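Local coordinates for probable dehydrogenase (Bordetella bronchiseptica, PDB 3MOI), which probably acts as an NAD(P)-dependent dehydrogenase of the GFO/IDH/MocA family, binding the nucleotide in a Rossmann-type domain and oxidising a substrate not yet identified, at residues V197-T201 with A374-S379; Q178-I183 with V227-S231; G171-I175 with T210-C214; C150-T154 with D237-M241. The contacts are given in a common frame with arbitrary orientation. Residues are numbered along the deposited sequence.

How the contacts relate
All four contacts reach the large mixed sheet, a different sheet from the parallel one of the Rossmann fold. From the N terminus, strand 145-153 comes first; contact 4 closes a loop of 82 residues from there, reaching the segment 237-241 with its 3-10 turn 238-241, and contacts 2 and 3 both fall within it. Contact 3 joins the start of helix 174-177 to the loop before strand 213-220, and contact 2 sets helix 179-190 on strand 225-231; these two cross, as their segments alternate. Contact 1 crosses the other three, bringing C-terminal helix 362-381 back to strand 194-202. Neighbouring strands 145-153, 225-231, 213-220 and 194-202 carry contacts 4, 2, 3 and 1 in that order.

Contact 1: V197-T201 with A374-S379; sequences VRAMT and AVLESS
In the C-terminal domain of a GFO/IDH/MocA-type dehydrogenase, helix 362-381 packs against the edge of strand 194-202 in the mixed sheet. The extended segment 197-201 and helical segment 374-379 cross at -72°, with axes 6.2 Å apart at closest approach; V197 lies nearest A374 (CA-CA 6.3 Å) and M200 nearest S379 (CA-CA 4.3 Å). Two serines, both t at chi1, meet strand amides that face the helix: A199 N donates to S378 OG (2.9 Å, 168°) and T201 N to S379 OG (2.9 Å, 147°). R198 and M200 use the strand's other edge, pairing by backbone with M217 and A215 in strand 213-220. S378 OG is also hydrogen-bonded to R383 O. R198 NH1 adds a weak bond to S378 OG (3.3 Å), but the guanidinium is held mainly from the second subunit, by its Q384 at NE and its T219 at NH2. Apolar contacts fill the rest: V197 CG2 on A374 CB (3.8 Å), V197 CG1 on V375 CG2 (3.9 Å), and both A199 CB and T201 CG2 3.8 Å from V375 CG1. Where the backbones come closest, S379 CA lies 3.2 Å from A199 O, a CA-H...O contact.

Contact 2: Q178-I183 with V227-S231; sequences QLPHQI and VMVYS
An alpha/beta packing layer, helix 179-190 lying on the face of strand 225-231, forms this buried contact in the C-terminal domain. Helix 179-183 runs nearly antiparallel to strand 227-231: their directions differ by 158° and the axes come no closer than 9.4 Å, a gap spanned by side chains. Q182 sits opposite M228 (CA-CA 7.0 Å) and L179 opposite Y230 (CA-CA 7.4 Å). M228 and Y230, both t at chi1, point their CA-CB bonds at the helix, whereas V229 between them points away from it, its side chain touching F151, Y153 and M147 of the second subunit.

M228 is the first bump. Its sulfur enters the hollow between L179 and I183, one turn apart on the helix, with SD 4.2 Å from L179 CG and 3.7 Å from I183 CG1. Y230 fills the space nearer the helix start: L179 CD1 meets its CB at 3.6 Å, and Q178 CB lies over one face of the ring, 4.1 Å from the centroid and 26° off the normal, a CH-pi contact. Q182 (m at chi1, t at chi2) reaches out between these two strand side chains, OE1 being 3.1 Å from M228 CG and 4.0 Å from Y230 CB. Its amide spans the remaining gap to the strand backbone, where Q182 NE2 donates to V229 O (3.3 Å, 169°).

Contact 3: G171-I175 with T210-C214; sequences GGGII and TEGNC
The backbone of 171-175 is a glycine-rich turn leading into a helix N terminus, set against a loop that enters a strand of the GFO/IDH/MocA C-terminal domain's mixed sheet through a classic beta bulge. G171 (phi/psi 100/7) and G173 (87/176) have positive phi, G172 is open (-82/168), and helix 174-177 starts at I174, with G173 as N-cap. Opposite, T210 (-125/174) and E211 (-69/124) are non-helical, while G212 (-109/-16) and N213 both face G202 of strand 194-202, forming the bulge at the head of strand 213-220. The closest CA pair is G173-E211, 5.0 Å.

One main-chain hydrogen bond links the two, I174 N to E211 O (3.0 Å, 167°), occupying an amide at the first turn of the helix. The fit here excludes a side chain at G173: an ideal CB would lie 2.0 Å from T210 OG1 and 3.2 Å from E211 N. T210 OG1 is 3.2 Å from G172 O, a weak and unsettled interaction, and has a stronger partner in T168.

E211 rests its aliphatic part on the isoleucines, CB 4.1 Å from I174 CG1 and CG 4.0 Å from I175 CG1; its carboxylate turns to T168 and to a salt bridge with R203. Helix 362-381 also packs on I175 and E211. With I174 p at chi1, its CG2 lies 3.8 Å from G212 O, and its CD1 reaches 3.8 Å from C214 CB.

Contact 4: C150-T154 with D237-M241; sequences CFNYT and DSDEM
A single serine docks a 3-10 turn onto the end of a strand: S238 OG, only 2.6 Å from Y153 N, accepts that amide's hydrogen bond (160°), while S238 N donates to Y153 O (3.2 Å, 173°). Side chain and main chain of S238 thus serve both main-chain polar groups of Y153, whose CA is 5.1 Å from S238 CA. S238 takes chi1 38° (p), with its CA-CB bond toward the strand.

Segment 150-153 is extended; 238-241 is a 3-10 turn, with E240 N bonded to D237 O (3.3 Å) and M241 N to S238 O (2.8 Å). At its start D237 OD1 accepts from D239 N (2.9 Å, 163°), an Asx turn. The same OD1 receives a hydrogen bond from a bridging water (2.5 Å), which also donates to Y153 O (2.7 Å). D237 OD2 is salt-bridged to K252.

The apolar side is a Met-aromatic contact. M241 SD lies 3.9 Å from F151 CE2 and 5.0 Å from the ring centroid, 72° off the normal and so oblique.

The contact lies at the subunit interface: F151 of the second subunit meets F151 here, and N149 of that subunit hydrogen-bonds Y153 OH. In the mixed sheet of the GFO/IDH/MocA C-terminal domain, strand 145-153 runs between strands 225-231 and 302-307, V302 touching both F151 and M241, while helix 179-190 packs I186 on C150 and Q182 on N152.

Contact 1: V197-T201 with A374-S379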
loop_
_atom_site.group_PDB
_atom_site.type_symbol
_atom_site.label_atom_id
_atom_site.label_comp_id
_atom_site.label_asym_id
_atom_site.label_seq_id
_atom_site.Cartn_x
_atom_site.Cartn_y
_atom_site.Cartn_z
ATOM N N VAL A 197 16.848 2.927 0.646
ATOM C CA VAL A 197 15.904 2.572 -0.403
ATOM C C VAL A 197 16.009 1.090 -0.677
ATOM O O VAL A 197 17.094 0.610 -1.087
ATOM C CB VAL A 197 16.229 3.252 -1.715
ATOM C CG1 VAL A 197 15.199 2.864 -2.743
ATOM C CG2 VAL A 197 16.321 4.738 -1.550
ATOM N N ARG A 198 14.892 0.387 -0.465
ATOM C CA ARG A 198 14.703 -0.937 -0.984
ATOM C C ARG A 198 13.583 -0.885 -2.022
ATOM O O ARG A 198 12.434 -0.550 -1.667
ATOM C CB ARG A 198 14.315 -1.887 0.151
ATOM C CG ARG A 198 14.008 -3.303 -0.283
ATOM C CD ARG A 198 15.211 -3.978 -0.984
ATOM N NE ARG A 198 14.849 -5.313 -1.434
ATOM C CZ ARG A 198 14.689 -5.662 -2.701
ATOM N NH1 ARG A 198 14.935 -4.771 -3.640
ATOM N NH2 ARG A 198 14.309 -6.917 -3.020
ATOM N N ALA A 199 13.887 -1.234 -3.279
ATOM C CA ALA A 199 12.865 -1.222 -4.348
ATOM C C ALA A 199 13.040 -2.365 -5.358
ATOM O O ALA A 199 14.126 -2.882 -5.497
ATOM C CB ALA A 199 12.858 0.088 -5.048
ATOM N N MET A 200 11.959 -2.709 -6.054
ATOM C CA MET A 200 11.894 -3.731 -7.106
ATOM C C MET A 200 11.163 -3.014 -8.199
ATOM O O MET A 200 10.187 -2.355 -7.893
ATOM C CB MET A 200 10.973 -4.859 -6.656
ATOM C CG MET A 200 10.716 -6.010 -7.716
ATOM S SD MET A 200 8.989 -6.511 -7.756
ATOM C CE MET A 200 8.305 -5.014 -8.446
ATOM N N THR A 201 11.579 -3.127 -9.451
ATOM C CA THR A 201 10.814 -2.559 -10.585
ATOM C C THR A 201 10.496 -3.683 -11.577
ATOM O O THR A 201 11.187 -4.647 -11.607
ATOM C CB THR A 201 11.643 -1.549 -11.341
ATOM O OG1 THR A 201 12.820 -2.244 -11.787
ATOM C CG2 THR A 201 12.010 -0.362 -10.444
ATOM N N ALA A 374 18.668 5.197 -6.799
ATOM C CA ALA A 374 18.800 4.180 -5.785
ATOM C C ALA A 374 17.703 3.127 -5.974
ATOM O O ALA A 374 17.920 1.924 -5.726
ATOM C CB ALA A 374 18.795 4.805 -4.382
ATOM N N VAL A 375 16.550 3.542 -6.480
ATOM C CA VAL A 375 15.503 2.590 -6.880
ATOM C C VAL A 375 16.020 1.688 -8.009
ATOM O O VAL A 375 15.840 0.452 -7.973
ATOM C CB VAL A 375 14.220 3.312 -7.327
ATOM C CG1 VAL A 375 13.277 2.330 -8.042
ATOM C CG2 VAL A 375 13.525 3.985 -6.076
ATOM N N LEU A 376 16.693 2.272 -8.999
ATOM C CA LEU A 376 17.238 1.451 -10.063
ATOM C C LEU A 376 18.290 0.488 -9.510
ATOM O O LEU A 376 18.207 -0.694 -9.831
ATOM C CB LEU A 376 17.808 2.266 -11.218
ATOM C CG LEU A 376 16.798 2.974 -12.144
ATOM C CD1 LEU A 376 17.498 4.081 -12.960
ATOM C CD2 LEU A 376 16.051 1.994 -13.056
ATOM N N GLU A 377 19.224 0.952 -8.657
ATOM C CA GLU A 377 20.224 0.057 -8.099
ATOM C C GLU A 377 19.618 -1.047 -7.231
ATOM O O GLU A 377 20.018 -2.221 -7.353
ATOM C CB GLU A 377 21.239 0.810 -7.282
ATOM C CG GLU A 377 22.330 -0.085 -6.688
ATOM C CD GLU A 377 23.387 0.678 -5.853
ATOM O OE1 GLU A 377 23.518 1.926 -6.015
ATOM O OE2 GLU A 377 24.079 0.011 -5.011
ATOM N N SER A 378 18.697 -0.682 -6.327
ATOM C CA SER A 378 18.162 -1.647 -5.371
ATOM C C SER A 378 17.444 -2.757 -6.125
ATOM O O SER A 378 17.497 -3.906 -5.742
ATOM C CB SER A 378 17.163 -1.003 -4.440
ATOM O OG SER A 378 16.676 -1.945 -3.548
ATOM N N SER A 379 16.814 -2.391 -7.224
ATOM C CA SER A 379 16.052 -3.322 -7.982
ATOM C C SER A 379 16.975 -4.248 -8.775
ATOM O O SER A 379 16.658 -5.375 -9.012
ATOM C CB SER A 379 15.077 -2.577 -8.919
ATOM O OG SER A 379 14.417 -3.518 -9.741
#

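Contact 2: Q178-I183 with V227-S231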
loop_
_atom_site.group_PDB
_atom_site.type_symbol
_atom_site.label_atom_id
_atom_site.label_comp_id
_atom_site.label_asym_id
_atom_site.label_seq_id
_atom_site.Cartn_x
_atom_site.Cartn_y
_atom_site.Cartn_z
ATOM N N GLN A 178 7.171 9.473 -12.986
ATOM C CA GLN A 178 6.054 9.273 -12.053
ATOM C C GLN A 178 6.521 9.171 -10.569
ATOM O O GLN A 178 6.068 9.896 -9.675
ATOM C CB GLN A 178 5.270 8.054 -12.489
ATOM C CG GLN A 178 4.472 8.227 -13.824
ATOM C CD GLN A 178 3.270 9.190 -13.633
ATOM O OE1 GLN A 178 3.394 10.416 -13.780
ATOM N NE2 GLN A 178 2.146 8.639 -13.238
ATOM N N LEU A 179 7.453 8.290 -10.304
ATOM C CA LEU A 179 7.936 8.114 -8.963
ATOM C C LEU A 179 8.371 9.461 -8.307
ATOM O O LEU A 179 8.168 9.671 -7.120
ATOM C CB LEU A 179 9.095 7.132 -9.020
ATOM C CG LEU A 179 8.809 5.684 -8.632
ATOM C CD1 LEU A 179 7.384 5.211 -8.942
ATOM C CD2 LEU A 179 9.888 4.707 -9.147
ATOM N N PRO A 180 8.951 10.392 -9.087
ATOM C CA PRO A 180 9.324 11.624 -8.394
ATOM C C PRO A 180 8.138 12.313 -7.701
ATOM O O PRO A 180 8.306 12.934 -6.645
ATOM C CB PRO A 180 9.982 12.504 -9.495
ATOM C CG PRO A 180 10.610 11.520 -10.403
ATOM C CD PRO A 180 9.572 10.301 -10.409
ATOM N N HIS A 181 6.939 12.161 -8.235
ATOM C CA HIS A 181 5.771 12.740 -7.565
ATOM C C HIS A 181 5.549 12.145 -6.168
ATOM O O HIS A 181 5.253 12.867 -5.210
ATOM C CB HIS A 181 4.527 12.579 -8.428
ATOM C CG HIS A 181 4.561 13.342 -9.711
ATOM N ND1 HIS A 181 4.871 14.691 -9.775
ATOM C CD2 HIS A 181 4.231 12.968 -10.972
ATOM C CE1 HIS A 181 4.815 15.096 -11.033
ATOM N NE2 HIS A 181 4.397 14.077 -11.780
ATOM N N GLN A 182 5.780 10.864 -6.015
ATOM C CA GLN A 182 5.619 10.267 -4.716
ATOM C C GLN A 182 6.806 10.617 -3.849
ATOM O O GLN A 182 6.662 10.946 -2.674
ATOM C CB GLN A 182 5.466 8.746 -4.851
ATOM C CG GLN A 182 4.181 8.350 -5.553
ATOM C CD GLN A 182 4.069 6.926 -5.880
ATOM O OE1 GLN A 182 4.975 6.368 -6.423
ATOM N NE2 GLN A 182 2.923 6.309 -5.587
ATOM N N ILE A 183 8.002 10.570 -4.419
ATOM C CA ILE A 183 9.152 10.794 -3.623
ATOM C C ILE A 183 9.058 12.216 -3.103
ATOM O O ILE A 183 9.290 12.452 -1.939
ATOM C CB ILE A 183 10.438 10.607 -4.426
ATOM C CG1 ILE A 183 10.603 9.157 -4.899
ATOM C CG2 ILE A 183 11.697 11.038 -3.618
ATOM C CD1 ILE A 183 11.748 9.017 -5.913
ATOM N N VAL A 227 6.201 3.498 2.378
ATOM C CA VAL A 227 6.061 2.536 1.307
ATOM C C VAL A 227 5.529 3.287 0.106
ATOM O O VAL A 227 4.607 4.074 0.244
ATOM C CB VAL A 227 5.037 1.414 1.727
ATOM C CG1 VAL A 227 4.401 0.706 0.507
ATOM C CG2 VAL A 227 5.685 0.421 2.649
ATOM N N MET A 228 6.074 3.006 -1.073
ATOM C CA MET A 228 5.695 3.672 -2.322
ATOM C C MET A 228 5.490 2.535 -3.323
ATOM O O MET A 228 6.383 1.693 -3.506
ATOM C CB MET A 228 6.826 4.614 -2.737
ATOM C CG MET A 228 6.742 5.340 -4.057
ATOM S SD MET A 228 8.288 6.274 -4.510
ATOM C CE MET A 228 8.758 6.497 -2.886
ATOM N N VAL A 229 4.299 2.485 -3.910
ATOM C CA VAL A 229 3.943 1.504 -4.903
ATOM C C VAL A 229 3.315 2.208 -6.094
ATOM O O VAL A 229 2.467 3.083 -5.939
ATOM C CB VAL A 229 2.901 0.476 -4.358
ATOM C CG1 VAL A 229 2.308 -0.358 -5.524
ATOM C CG2 VAL A 229 3.500 -0.437 -3.305
ATOM N N TYR A 230 3.693 1.804 -7.296
ATOM C CA TYR A 230 3.211 2.459 -8.552
ATOM C C TYR A 230 3.089 1.400 -9.611
ATOM O O TYR A 230 4.012 0.585 -9.775
ATOM C CB TYR A 230 4.197 3.521 -9.076
ATOM C CG TYR A 230 3.579 4.280 -10.187
ATOM C CD1 TYR A 230 3.017 5.509 -9.971
ATOM C CD2 TYR A 230 3.456 3.716 -11.472
ATOM C CE1 TYR A 230 2.420 6.185 -10.993
ATOM C CE2 TYR A 230 2.859 4.364 -12.449
ATOM C CZ TYR A 230 2.320 5.618 -12.207
ATOM O OH TYR A 230 1.692 6.308 -13.220
ATOM N N SER A 231 1.983 1.424 -10.345
ATOM C CA SER A 231 1.806 0.558 -11.534
ATOM C C SER A 231 1.003 1.304 -12.609
ATOM O O SER A 231 0.019 2.006 -12.296
ATOM C CB SER A 231 1.066 -0.703 -11.142
ATOM O OG SER A 231 0.897 -1.574 -12.230
#

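Contact 3: G171-I175 with T210-C214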
loop_
_atom_site.group_PDB
_atom_site.type_symbol
_atom_site.label_atom_id
_atom_site.label_comp_id
_atom_site.label_asym_id
_atom_site.label_seq_id
_atom_site.Cartn_x
_atom_site.Cartn_y
_atom_site.Cartn_z
ATOM N N GLY A 171 15.388 8.387 -20.647
ATOM C CA GLY A 171 14.518 9.093 -19.699
ATOM C C GLY A 171 13.081 8.643 -19.598
ATOM O O GLY A 171 12.259 9.256 -18.896
ATOM N N GLY A 172 12.752 7.560 -20.258
ATOM C CA GLY A 172 11.372 7.109 -20.255
ATOM C C GLY A 172 11.026 6.307 -19.017
ATOM O O GLY A 172 11.912 5.887 -18.255
ATOM N N GLY A 173 9.730 6.088 -18.852
ATOM C CA GLY A 173 9.213 5.191 -17.868
ATOM C C GLY A 173 8.999 5.820 -16.536
ATOM O O GLY A 173 9.354 6.996 -16.270
ATOM N N ILE A 174 8.445 5.000 -15.667
ATOM C CA ILE A 174 7.886 5.512 -14.476
ATOM C C ILE A 174 8.934 5.958 -13.462
ATOM O O ILE A 174 8.585 6.730 -12.574
ATOM C CB ILE A 174 6.871 4.531 -13.805
ATOM C CG1 ILE A 174 7.553 3.312 -13.233
ATOM C CG2 ILE A 174 5.762 4.095 -14.770
ATOM C CD1 ILE A 174 7.089 3.037 -11.749
ATOM N N ILE A 175 10.188 5.516 -13.573
ATOM C CA ILE A 175 11.142 5.878 -12.571
ATOM C C ILE A 175 11.432 7.380 -12.584
ATOM O O ILE A 175 11.629 8.041 -11.520
ATOM C CB ILE A 175 12.501 5.131 -12.722
ATOM C CG1 ILE A 175 12.374 3.602 -12.506
ATOM C CG2 ILE A 175 13.575 5.714 -11.710
ATOM C CD1 ILE A 175 11.357 3.165 -11.543
ATOM N N THR A 210 10.051 -0.188 -20.844
ATOM C CA THR A 210 10.563 0.659 -19.837
ATOM C C THR A 210 9.829 0.261 -18.560
ATOM O O THR A 210 8.941 -0.542 -18.585
ATOM C CB THR A 210 10.373 2.139 -20.180
ATOM O OG1 THR A 210 11.008 2.943 -19.154
ATOM C CG2 THR A 210 8.905 2.499 -20.282
ATOM N N GLU A 211 10.212 0.833 -17.433
ATOM C CA GLU A 211 9.626 0.452 -16.192
ATOM C C GLU A 211 8.182 0.915 -16.157
ATOM O O GLU A 211 7.903 2.080 -16.331
ATOM C CB GLU A 211 10.413 1.059 -15.027
ATOM C CG GLU A 211 11.741 0.375 -14.741
ATOM C CD GLU A 211 12.889 0.796 -15.632
ATOM O OE1 GLU A 211 12.768 1.880 -16.242
ATOM O OE2 GLU A 211 13.910 0.024 -15.742
ATOM N N GLY A 212 7.273 -0.007 -15.929
ATOM C CA GLY A 212 5.906 0.335 -15.636
ATOM C C GLY A 212 5.397 0.119 -14.226
ATOM O O GLY A 212 4.356 0.681 -13.888
ATOM N N ASN A 213 6.088 -0.669 -13.387
ATOM C CA ASN A 213 5.708 -0.747 -11.956
ATOM C C ASN A 213 6.846 -0.783 -10.980
ATOM O O ASN A 213 7.941 -1.266 -11.253
ATOM C CB ASN A 213 4.825 -1.952 -11.689
ATOM C CG ASN A 213 5.543 -3.303 -11.964
ATOM O OD1 ASN A 213 6.010 -3.547 -13.047
ATOM N ND2 ASN A 213 5.591 -4.153 -10.991
ATOM N N CYS A 214 6.553 -0.397 -9.761
ATOM C CA CYS A 214 7.582 -0.377 -8.771
ATOM C C CYS A 214 7.013 -0.559 -7.431
ATOM O O CYS A 214 6.034 0.070 -7.127
ATOM C CB CYS A 214 8.228 0.973 -8.769
ATOM S SG CYS A 214 9.356 1.268 -7.378
#

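Contact 4: C150-T154 with D237-M241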
loop_
_atom_site.group_PDB
_atom_site.type_symbol
_atom_site.label_atom_id
_atom_site.label_comp_id
_atom_site.label_asym_id
_atom_site.label_seq_id
_atom_site.Cartn_x
_atom_site.Cartn_y
_atom_site.Cartn_z
ATOM N N CYS A 150 1.869 5.138 0.227
ATOM C CA CYS A 150 1.400 5.796 -0.980
ATOM C C CYS A 150 1.278 4.765 -2.059
ATOM O O CYS A 150 2.241 4.040 -2.274
ATOM C CB CYS A 150 2.443 6.850 -1.457
ATOM S SG CYS A 150 2.866 7.979 -0.096
ATOM N N PHE A 151 0.181 4.760 -2.812
ATOM C CA PHE A 151 0.143 3.948 -4.025
ATOM C C PHE A 151 -0.656 4.646 -5.105
ATOM O O PHE A 151 -1.455 5.515 -4.821
ATOM C CB PHE A 151 -0.382 2.517 -3.761
ATOM C CG PHE A 151 -1.747 2.494 -3.144
ATOM C CD1 PHE A 151 -1.904 2.639 -1.770
ATOM C CD2 PHE A 151 -2.889 2.423 -3.949
ATOM C CE1 PHE A 151 -3.146 2.680 -1.197
ATOM C CE2 PHE A 151 -4.163 2.480 -3.387
ATOM C CZ PHE A 151 -4.299 2.599 -2.006
ATOM N N ASN A 152 -0.400 4.292 -6.357
ATOM C CA ASN A 152 -1.076 4.877 -7.497
ATOM C C ASN A 152 -1.043 3.792 -8.527
ATOM O O ASN A 152 0.014 3.341 -8.837
ATOM C CB ASN A 152 -0.314 6.088 -7.983
ATOM C CG ASN A 152 -1.182 7.045 -8.829
ATOM O OD1 ASN A 152 -2.332 6.753 -9.100
ATOM N ND2 ASN A 152 -0.601 8.194 -9.258
ATOM N N TYR A 153 -2.180 3.302 -8.962
ATOM C CA TYR A 153 -2.300 2.421 -10.125
ATOM C C TYR A 153 -2.984 3.243 -11.220
ATOM O O TYR A 153 -4.020 3.907 -10.971
ATOM C CB TYR A 153 -3.167 1.160 -9.785
ATOM C CG TYR A 153 -2.559 0.307 -8.686
ATOM C CD1 TYR A 153 -2.461 0.763 -7.394
ATOM C CD2 TYR A 153 -2.049 -0.947 -8.960
ATOM C CE1 TYR A 153 -1.878 -0.014 -6.400
ATOM C CE2 TYR A 153 -1.465 -1.727 -7.976
ATOM C CZ TYR A 153 -1.360 -1.254 -6.716
ATOM O OH TYR A 153 -0.792 -2.061 -5.756
ATOM N N THR A 154 -2.466 3.145 -12.436
ATOM C CA THR A 154 -2.582 4.227 -13.449
ATOM C C THR A 154 -2.556 3.628 -14.831
ATOM O O THR A 154 -2.362 2.401 -14.943
ATOM C CB THR A 154 -1.371 5.051 -13.264
ATOM O OG1 THR A 154 -1.686 6.116 -12.381
ATOM C CG2 THR A 154 -0.788 5.511 -14.474
ATOM N N ASP A 237 -7.321 0.698 -11.302
ATOM C CA ASP A 237 -7.303 2.151 -11.351
ATOM C C ASP A 237 -7.670 2.659 -10.005
ATOM O O ASP A 237 -8.819 2.518 -9.584
ATOM C CB ASP A 237 -8.283 2.685 -12.382
ATOM C CG ASP A 237 -8.417 4.205 -12.337
ATOM O OD1 ASP A 237 -7.778 4.865 -11.472
ATOM O OD2 ASP A 237 -9.186 4.751 -13.167
ATOM N N SER A 238 -6.693 3.288 -9.358
ATOM C CA SER A 238 -6.783 3.589 -7.938
ATOM C C SER A 238 -7.593 4.835 -7.642
ATOM O O SER A 238 -7.836 5.155 -6.492
ATOM C CB SER A 238 -5.373 3.679 -7.275
ATOM O OG SER A 238 -4.398 4.301 -8.102
ATOM N N ASP A 239 -8.049 5.543 -8.658
ATOM C CA ASP A 239 -8.974 6.625 -8.375
ATOM C C ASP A 239 -10.275 6.060 -7.743
ATOM O O ASP A 239 -10.986 6.762 -7.011
ATOM C CB ASP A 239 -9.220 7.452 -9.624
ATOM C CG ASP A 239 -7.924 8.135 -10.184
ATOM O OD1 ASP A 239 -6.980 8.408 -9.400
ATOM O OD2 ASP A 239 -7.898 8.410 -11.411
ATOM N N GLU A 240 -10.553 4.766 -7.952
ATOM C CA GLU A 240 -11.606 4.098 -7.190
ATOM C C GLU A 240 -11.428 4.246 -5.683
ATOM O O GLU A 240 -12.388 4.235 -4.947
ATOM C CB GLU A 240 -11.685 2.622 -7.539
ATOM C CG GLU A 240 -12.883 1.928 -6.882
ATOM C CD GLU A 240 -13.166 0.553 -7.460
ATOM O OE1 GLU A 240 -12.603 0.224 -8.523
ATOM O OE2 GLU A 240 -13.933 -0.223 -6.843
ATOM N N MET A 241 -10.193 4.346 -5.197
ATOM C CA MET A 241 -9.978 4.434 -3.756
ATOM C C MET A 241 -9.775 5.872 -3.372
ATOM O O MET A 241 -9.553 6.185 -2.210
ATOM C CB MET A 241 -8.838 3.513 -3.319
ATOM C CG MET A 241 -9.213 1.977 -3.326
ATOM S SD MET A 241 -7.739 0.972 -3.089
ATOM C CE MET A 241 -8.634 -0.528 -3.355
HETATM O O HOH W 1 -5.552 6.099 -11.535
#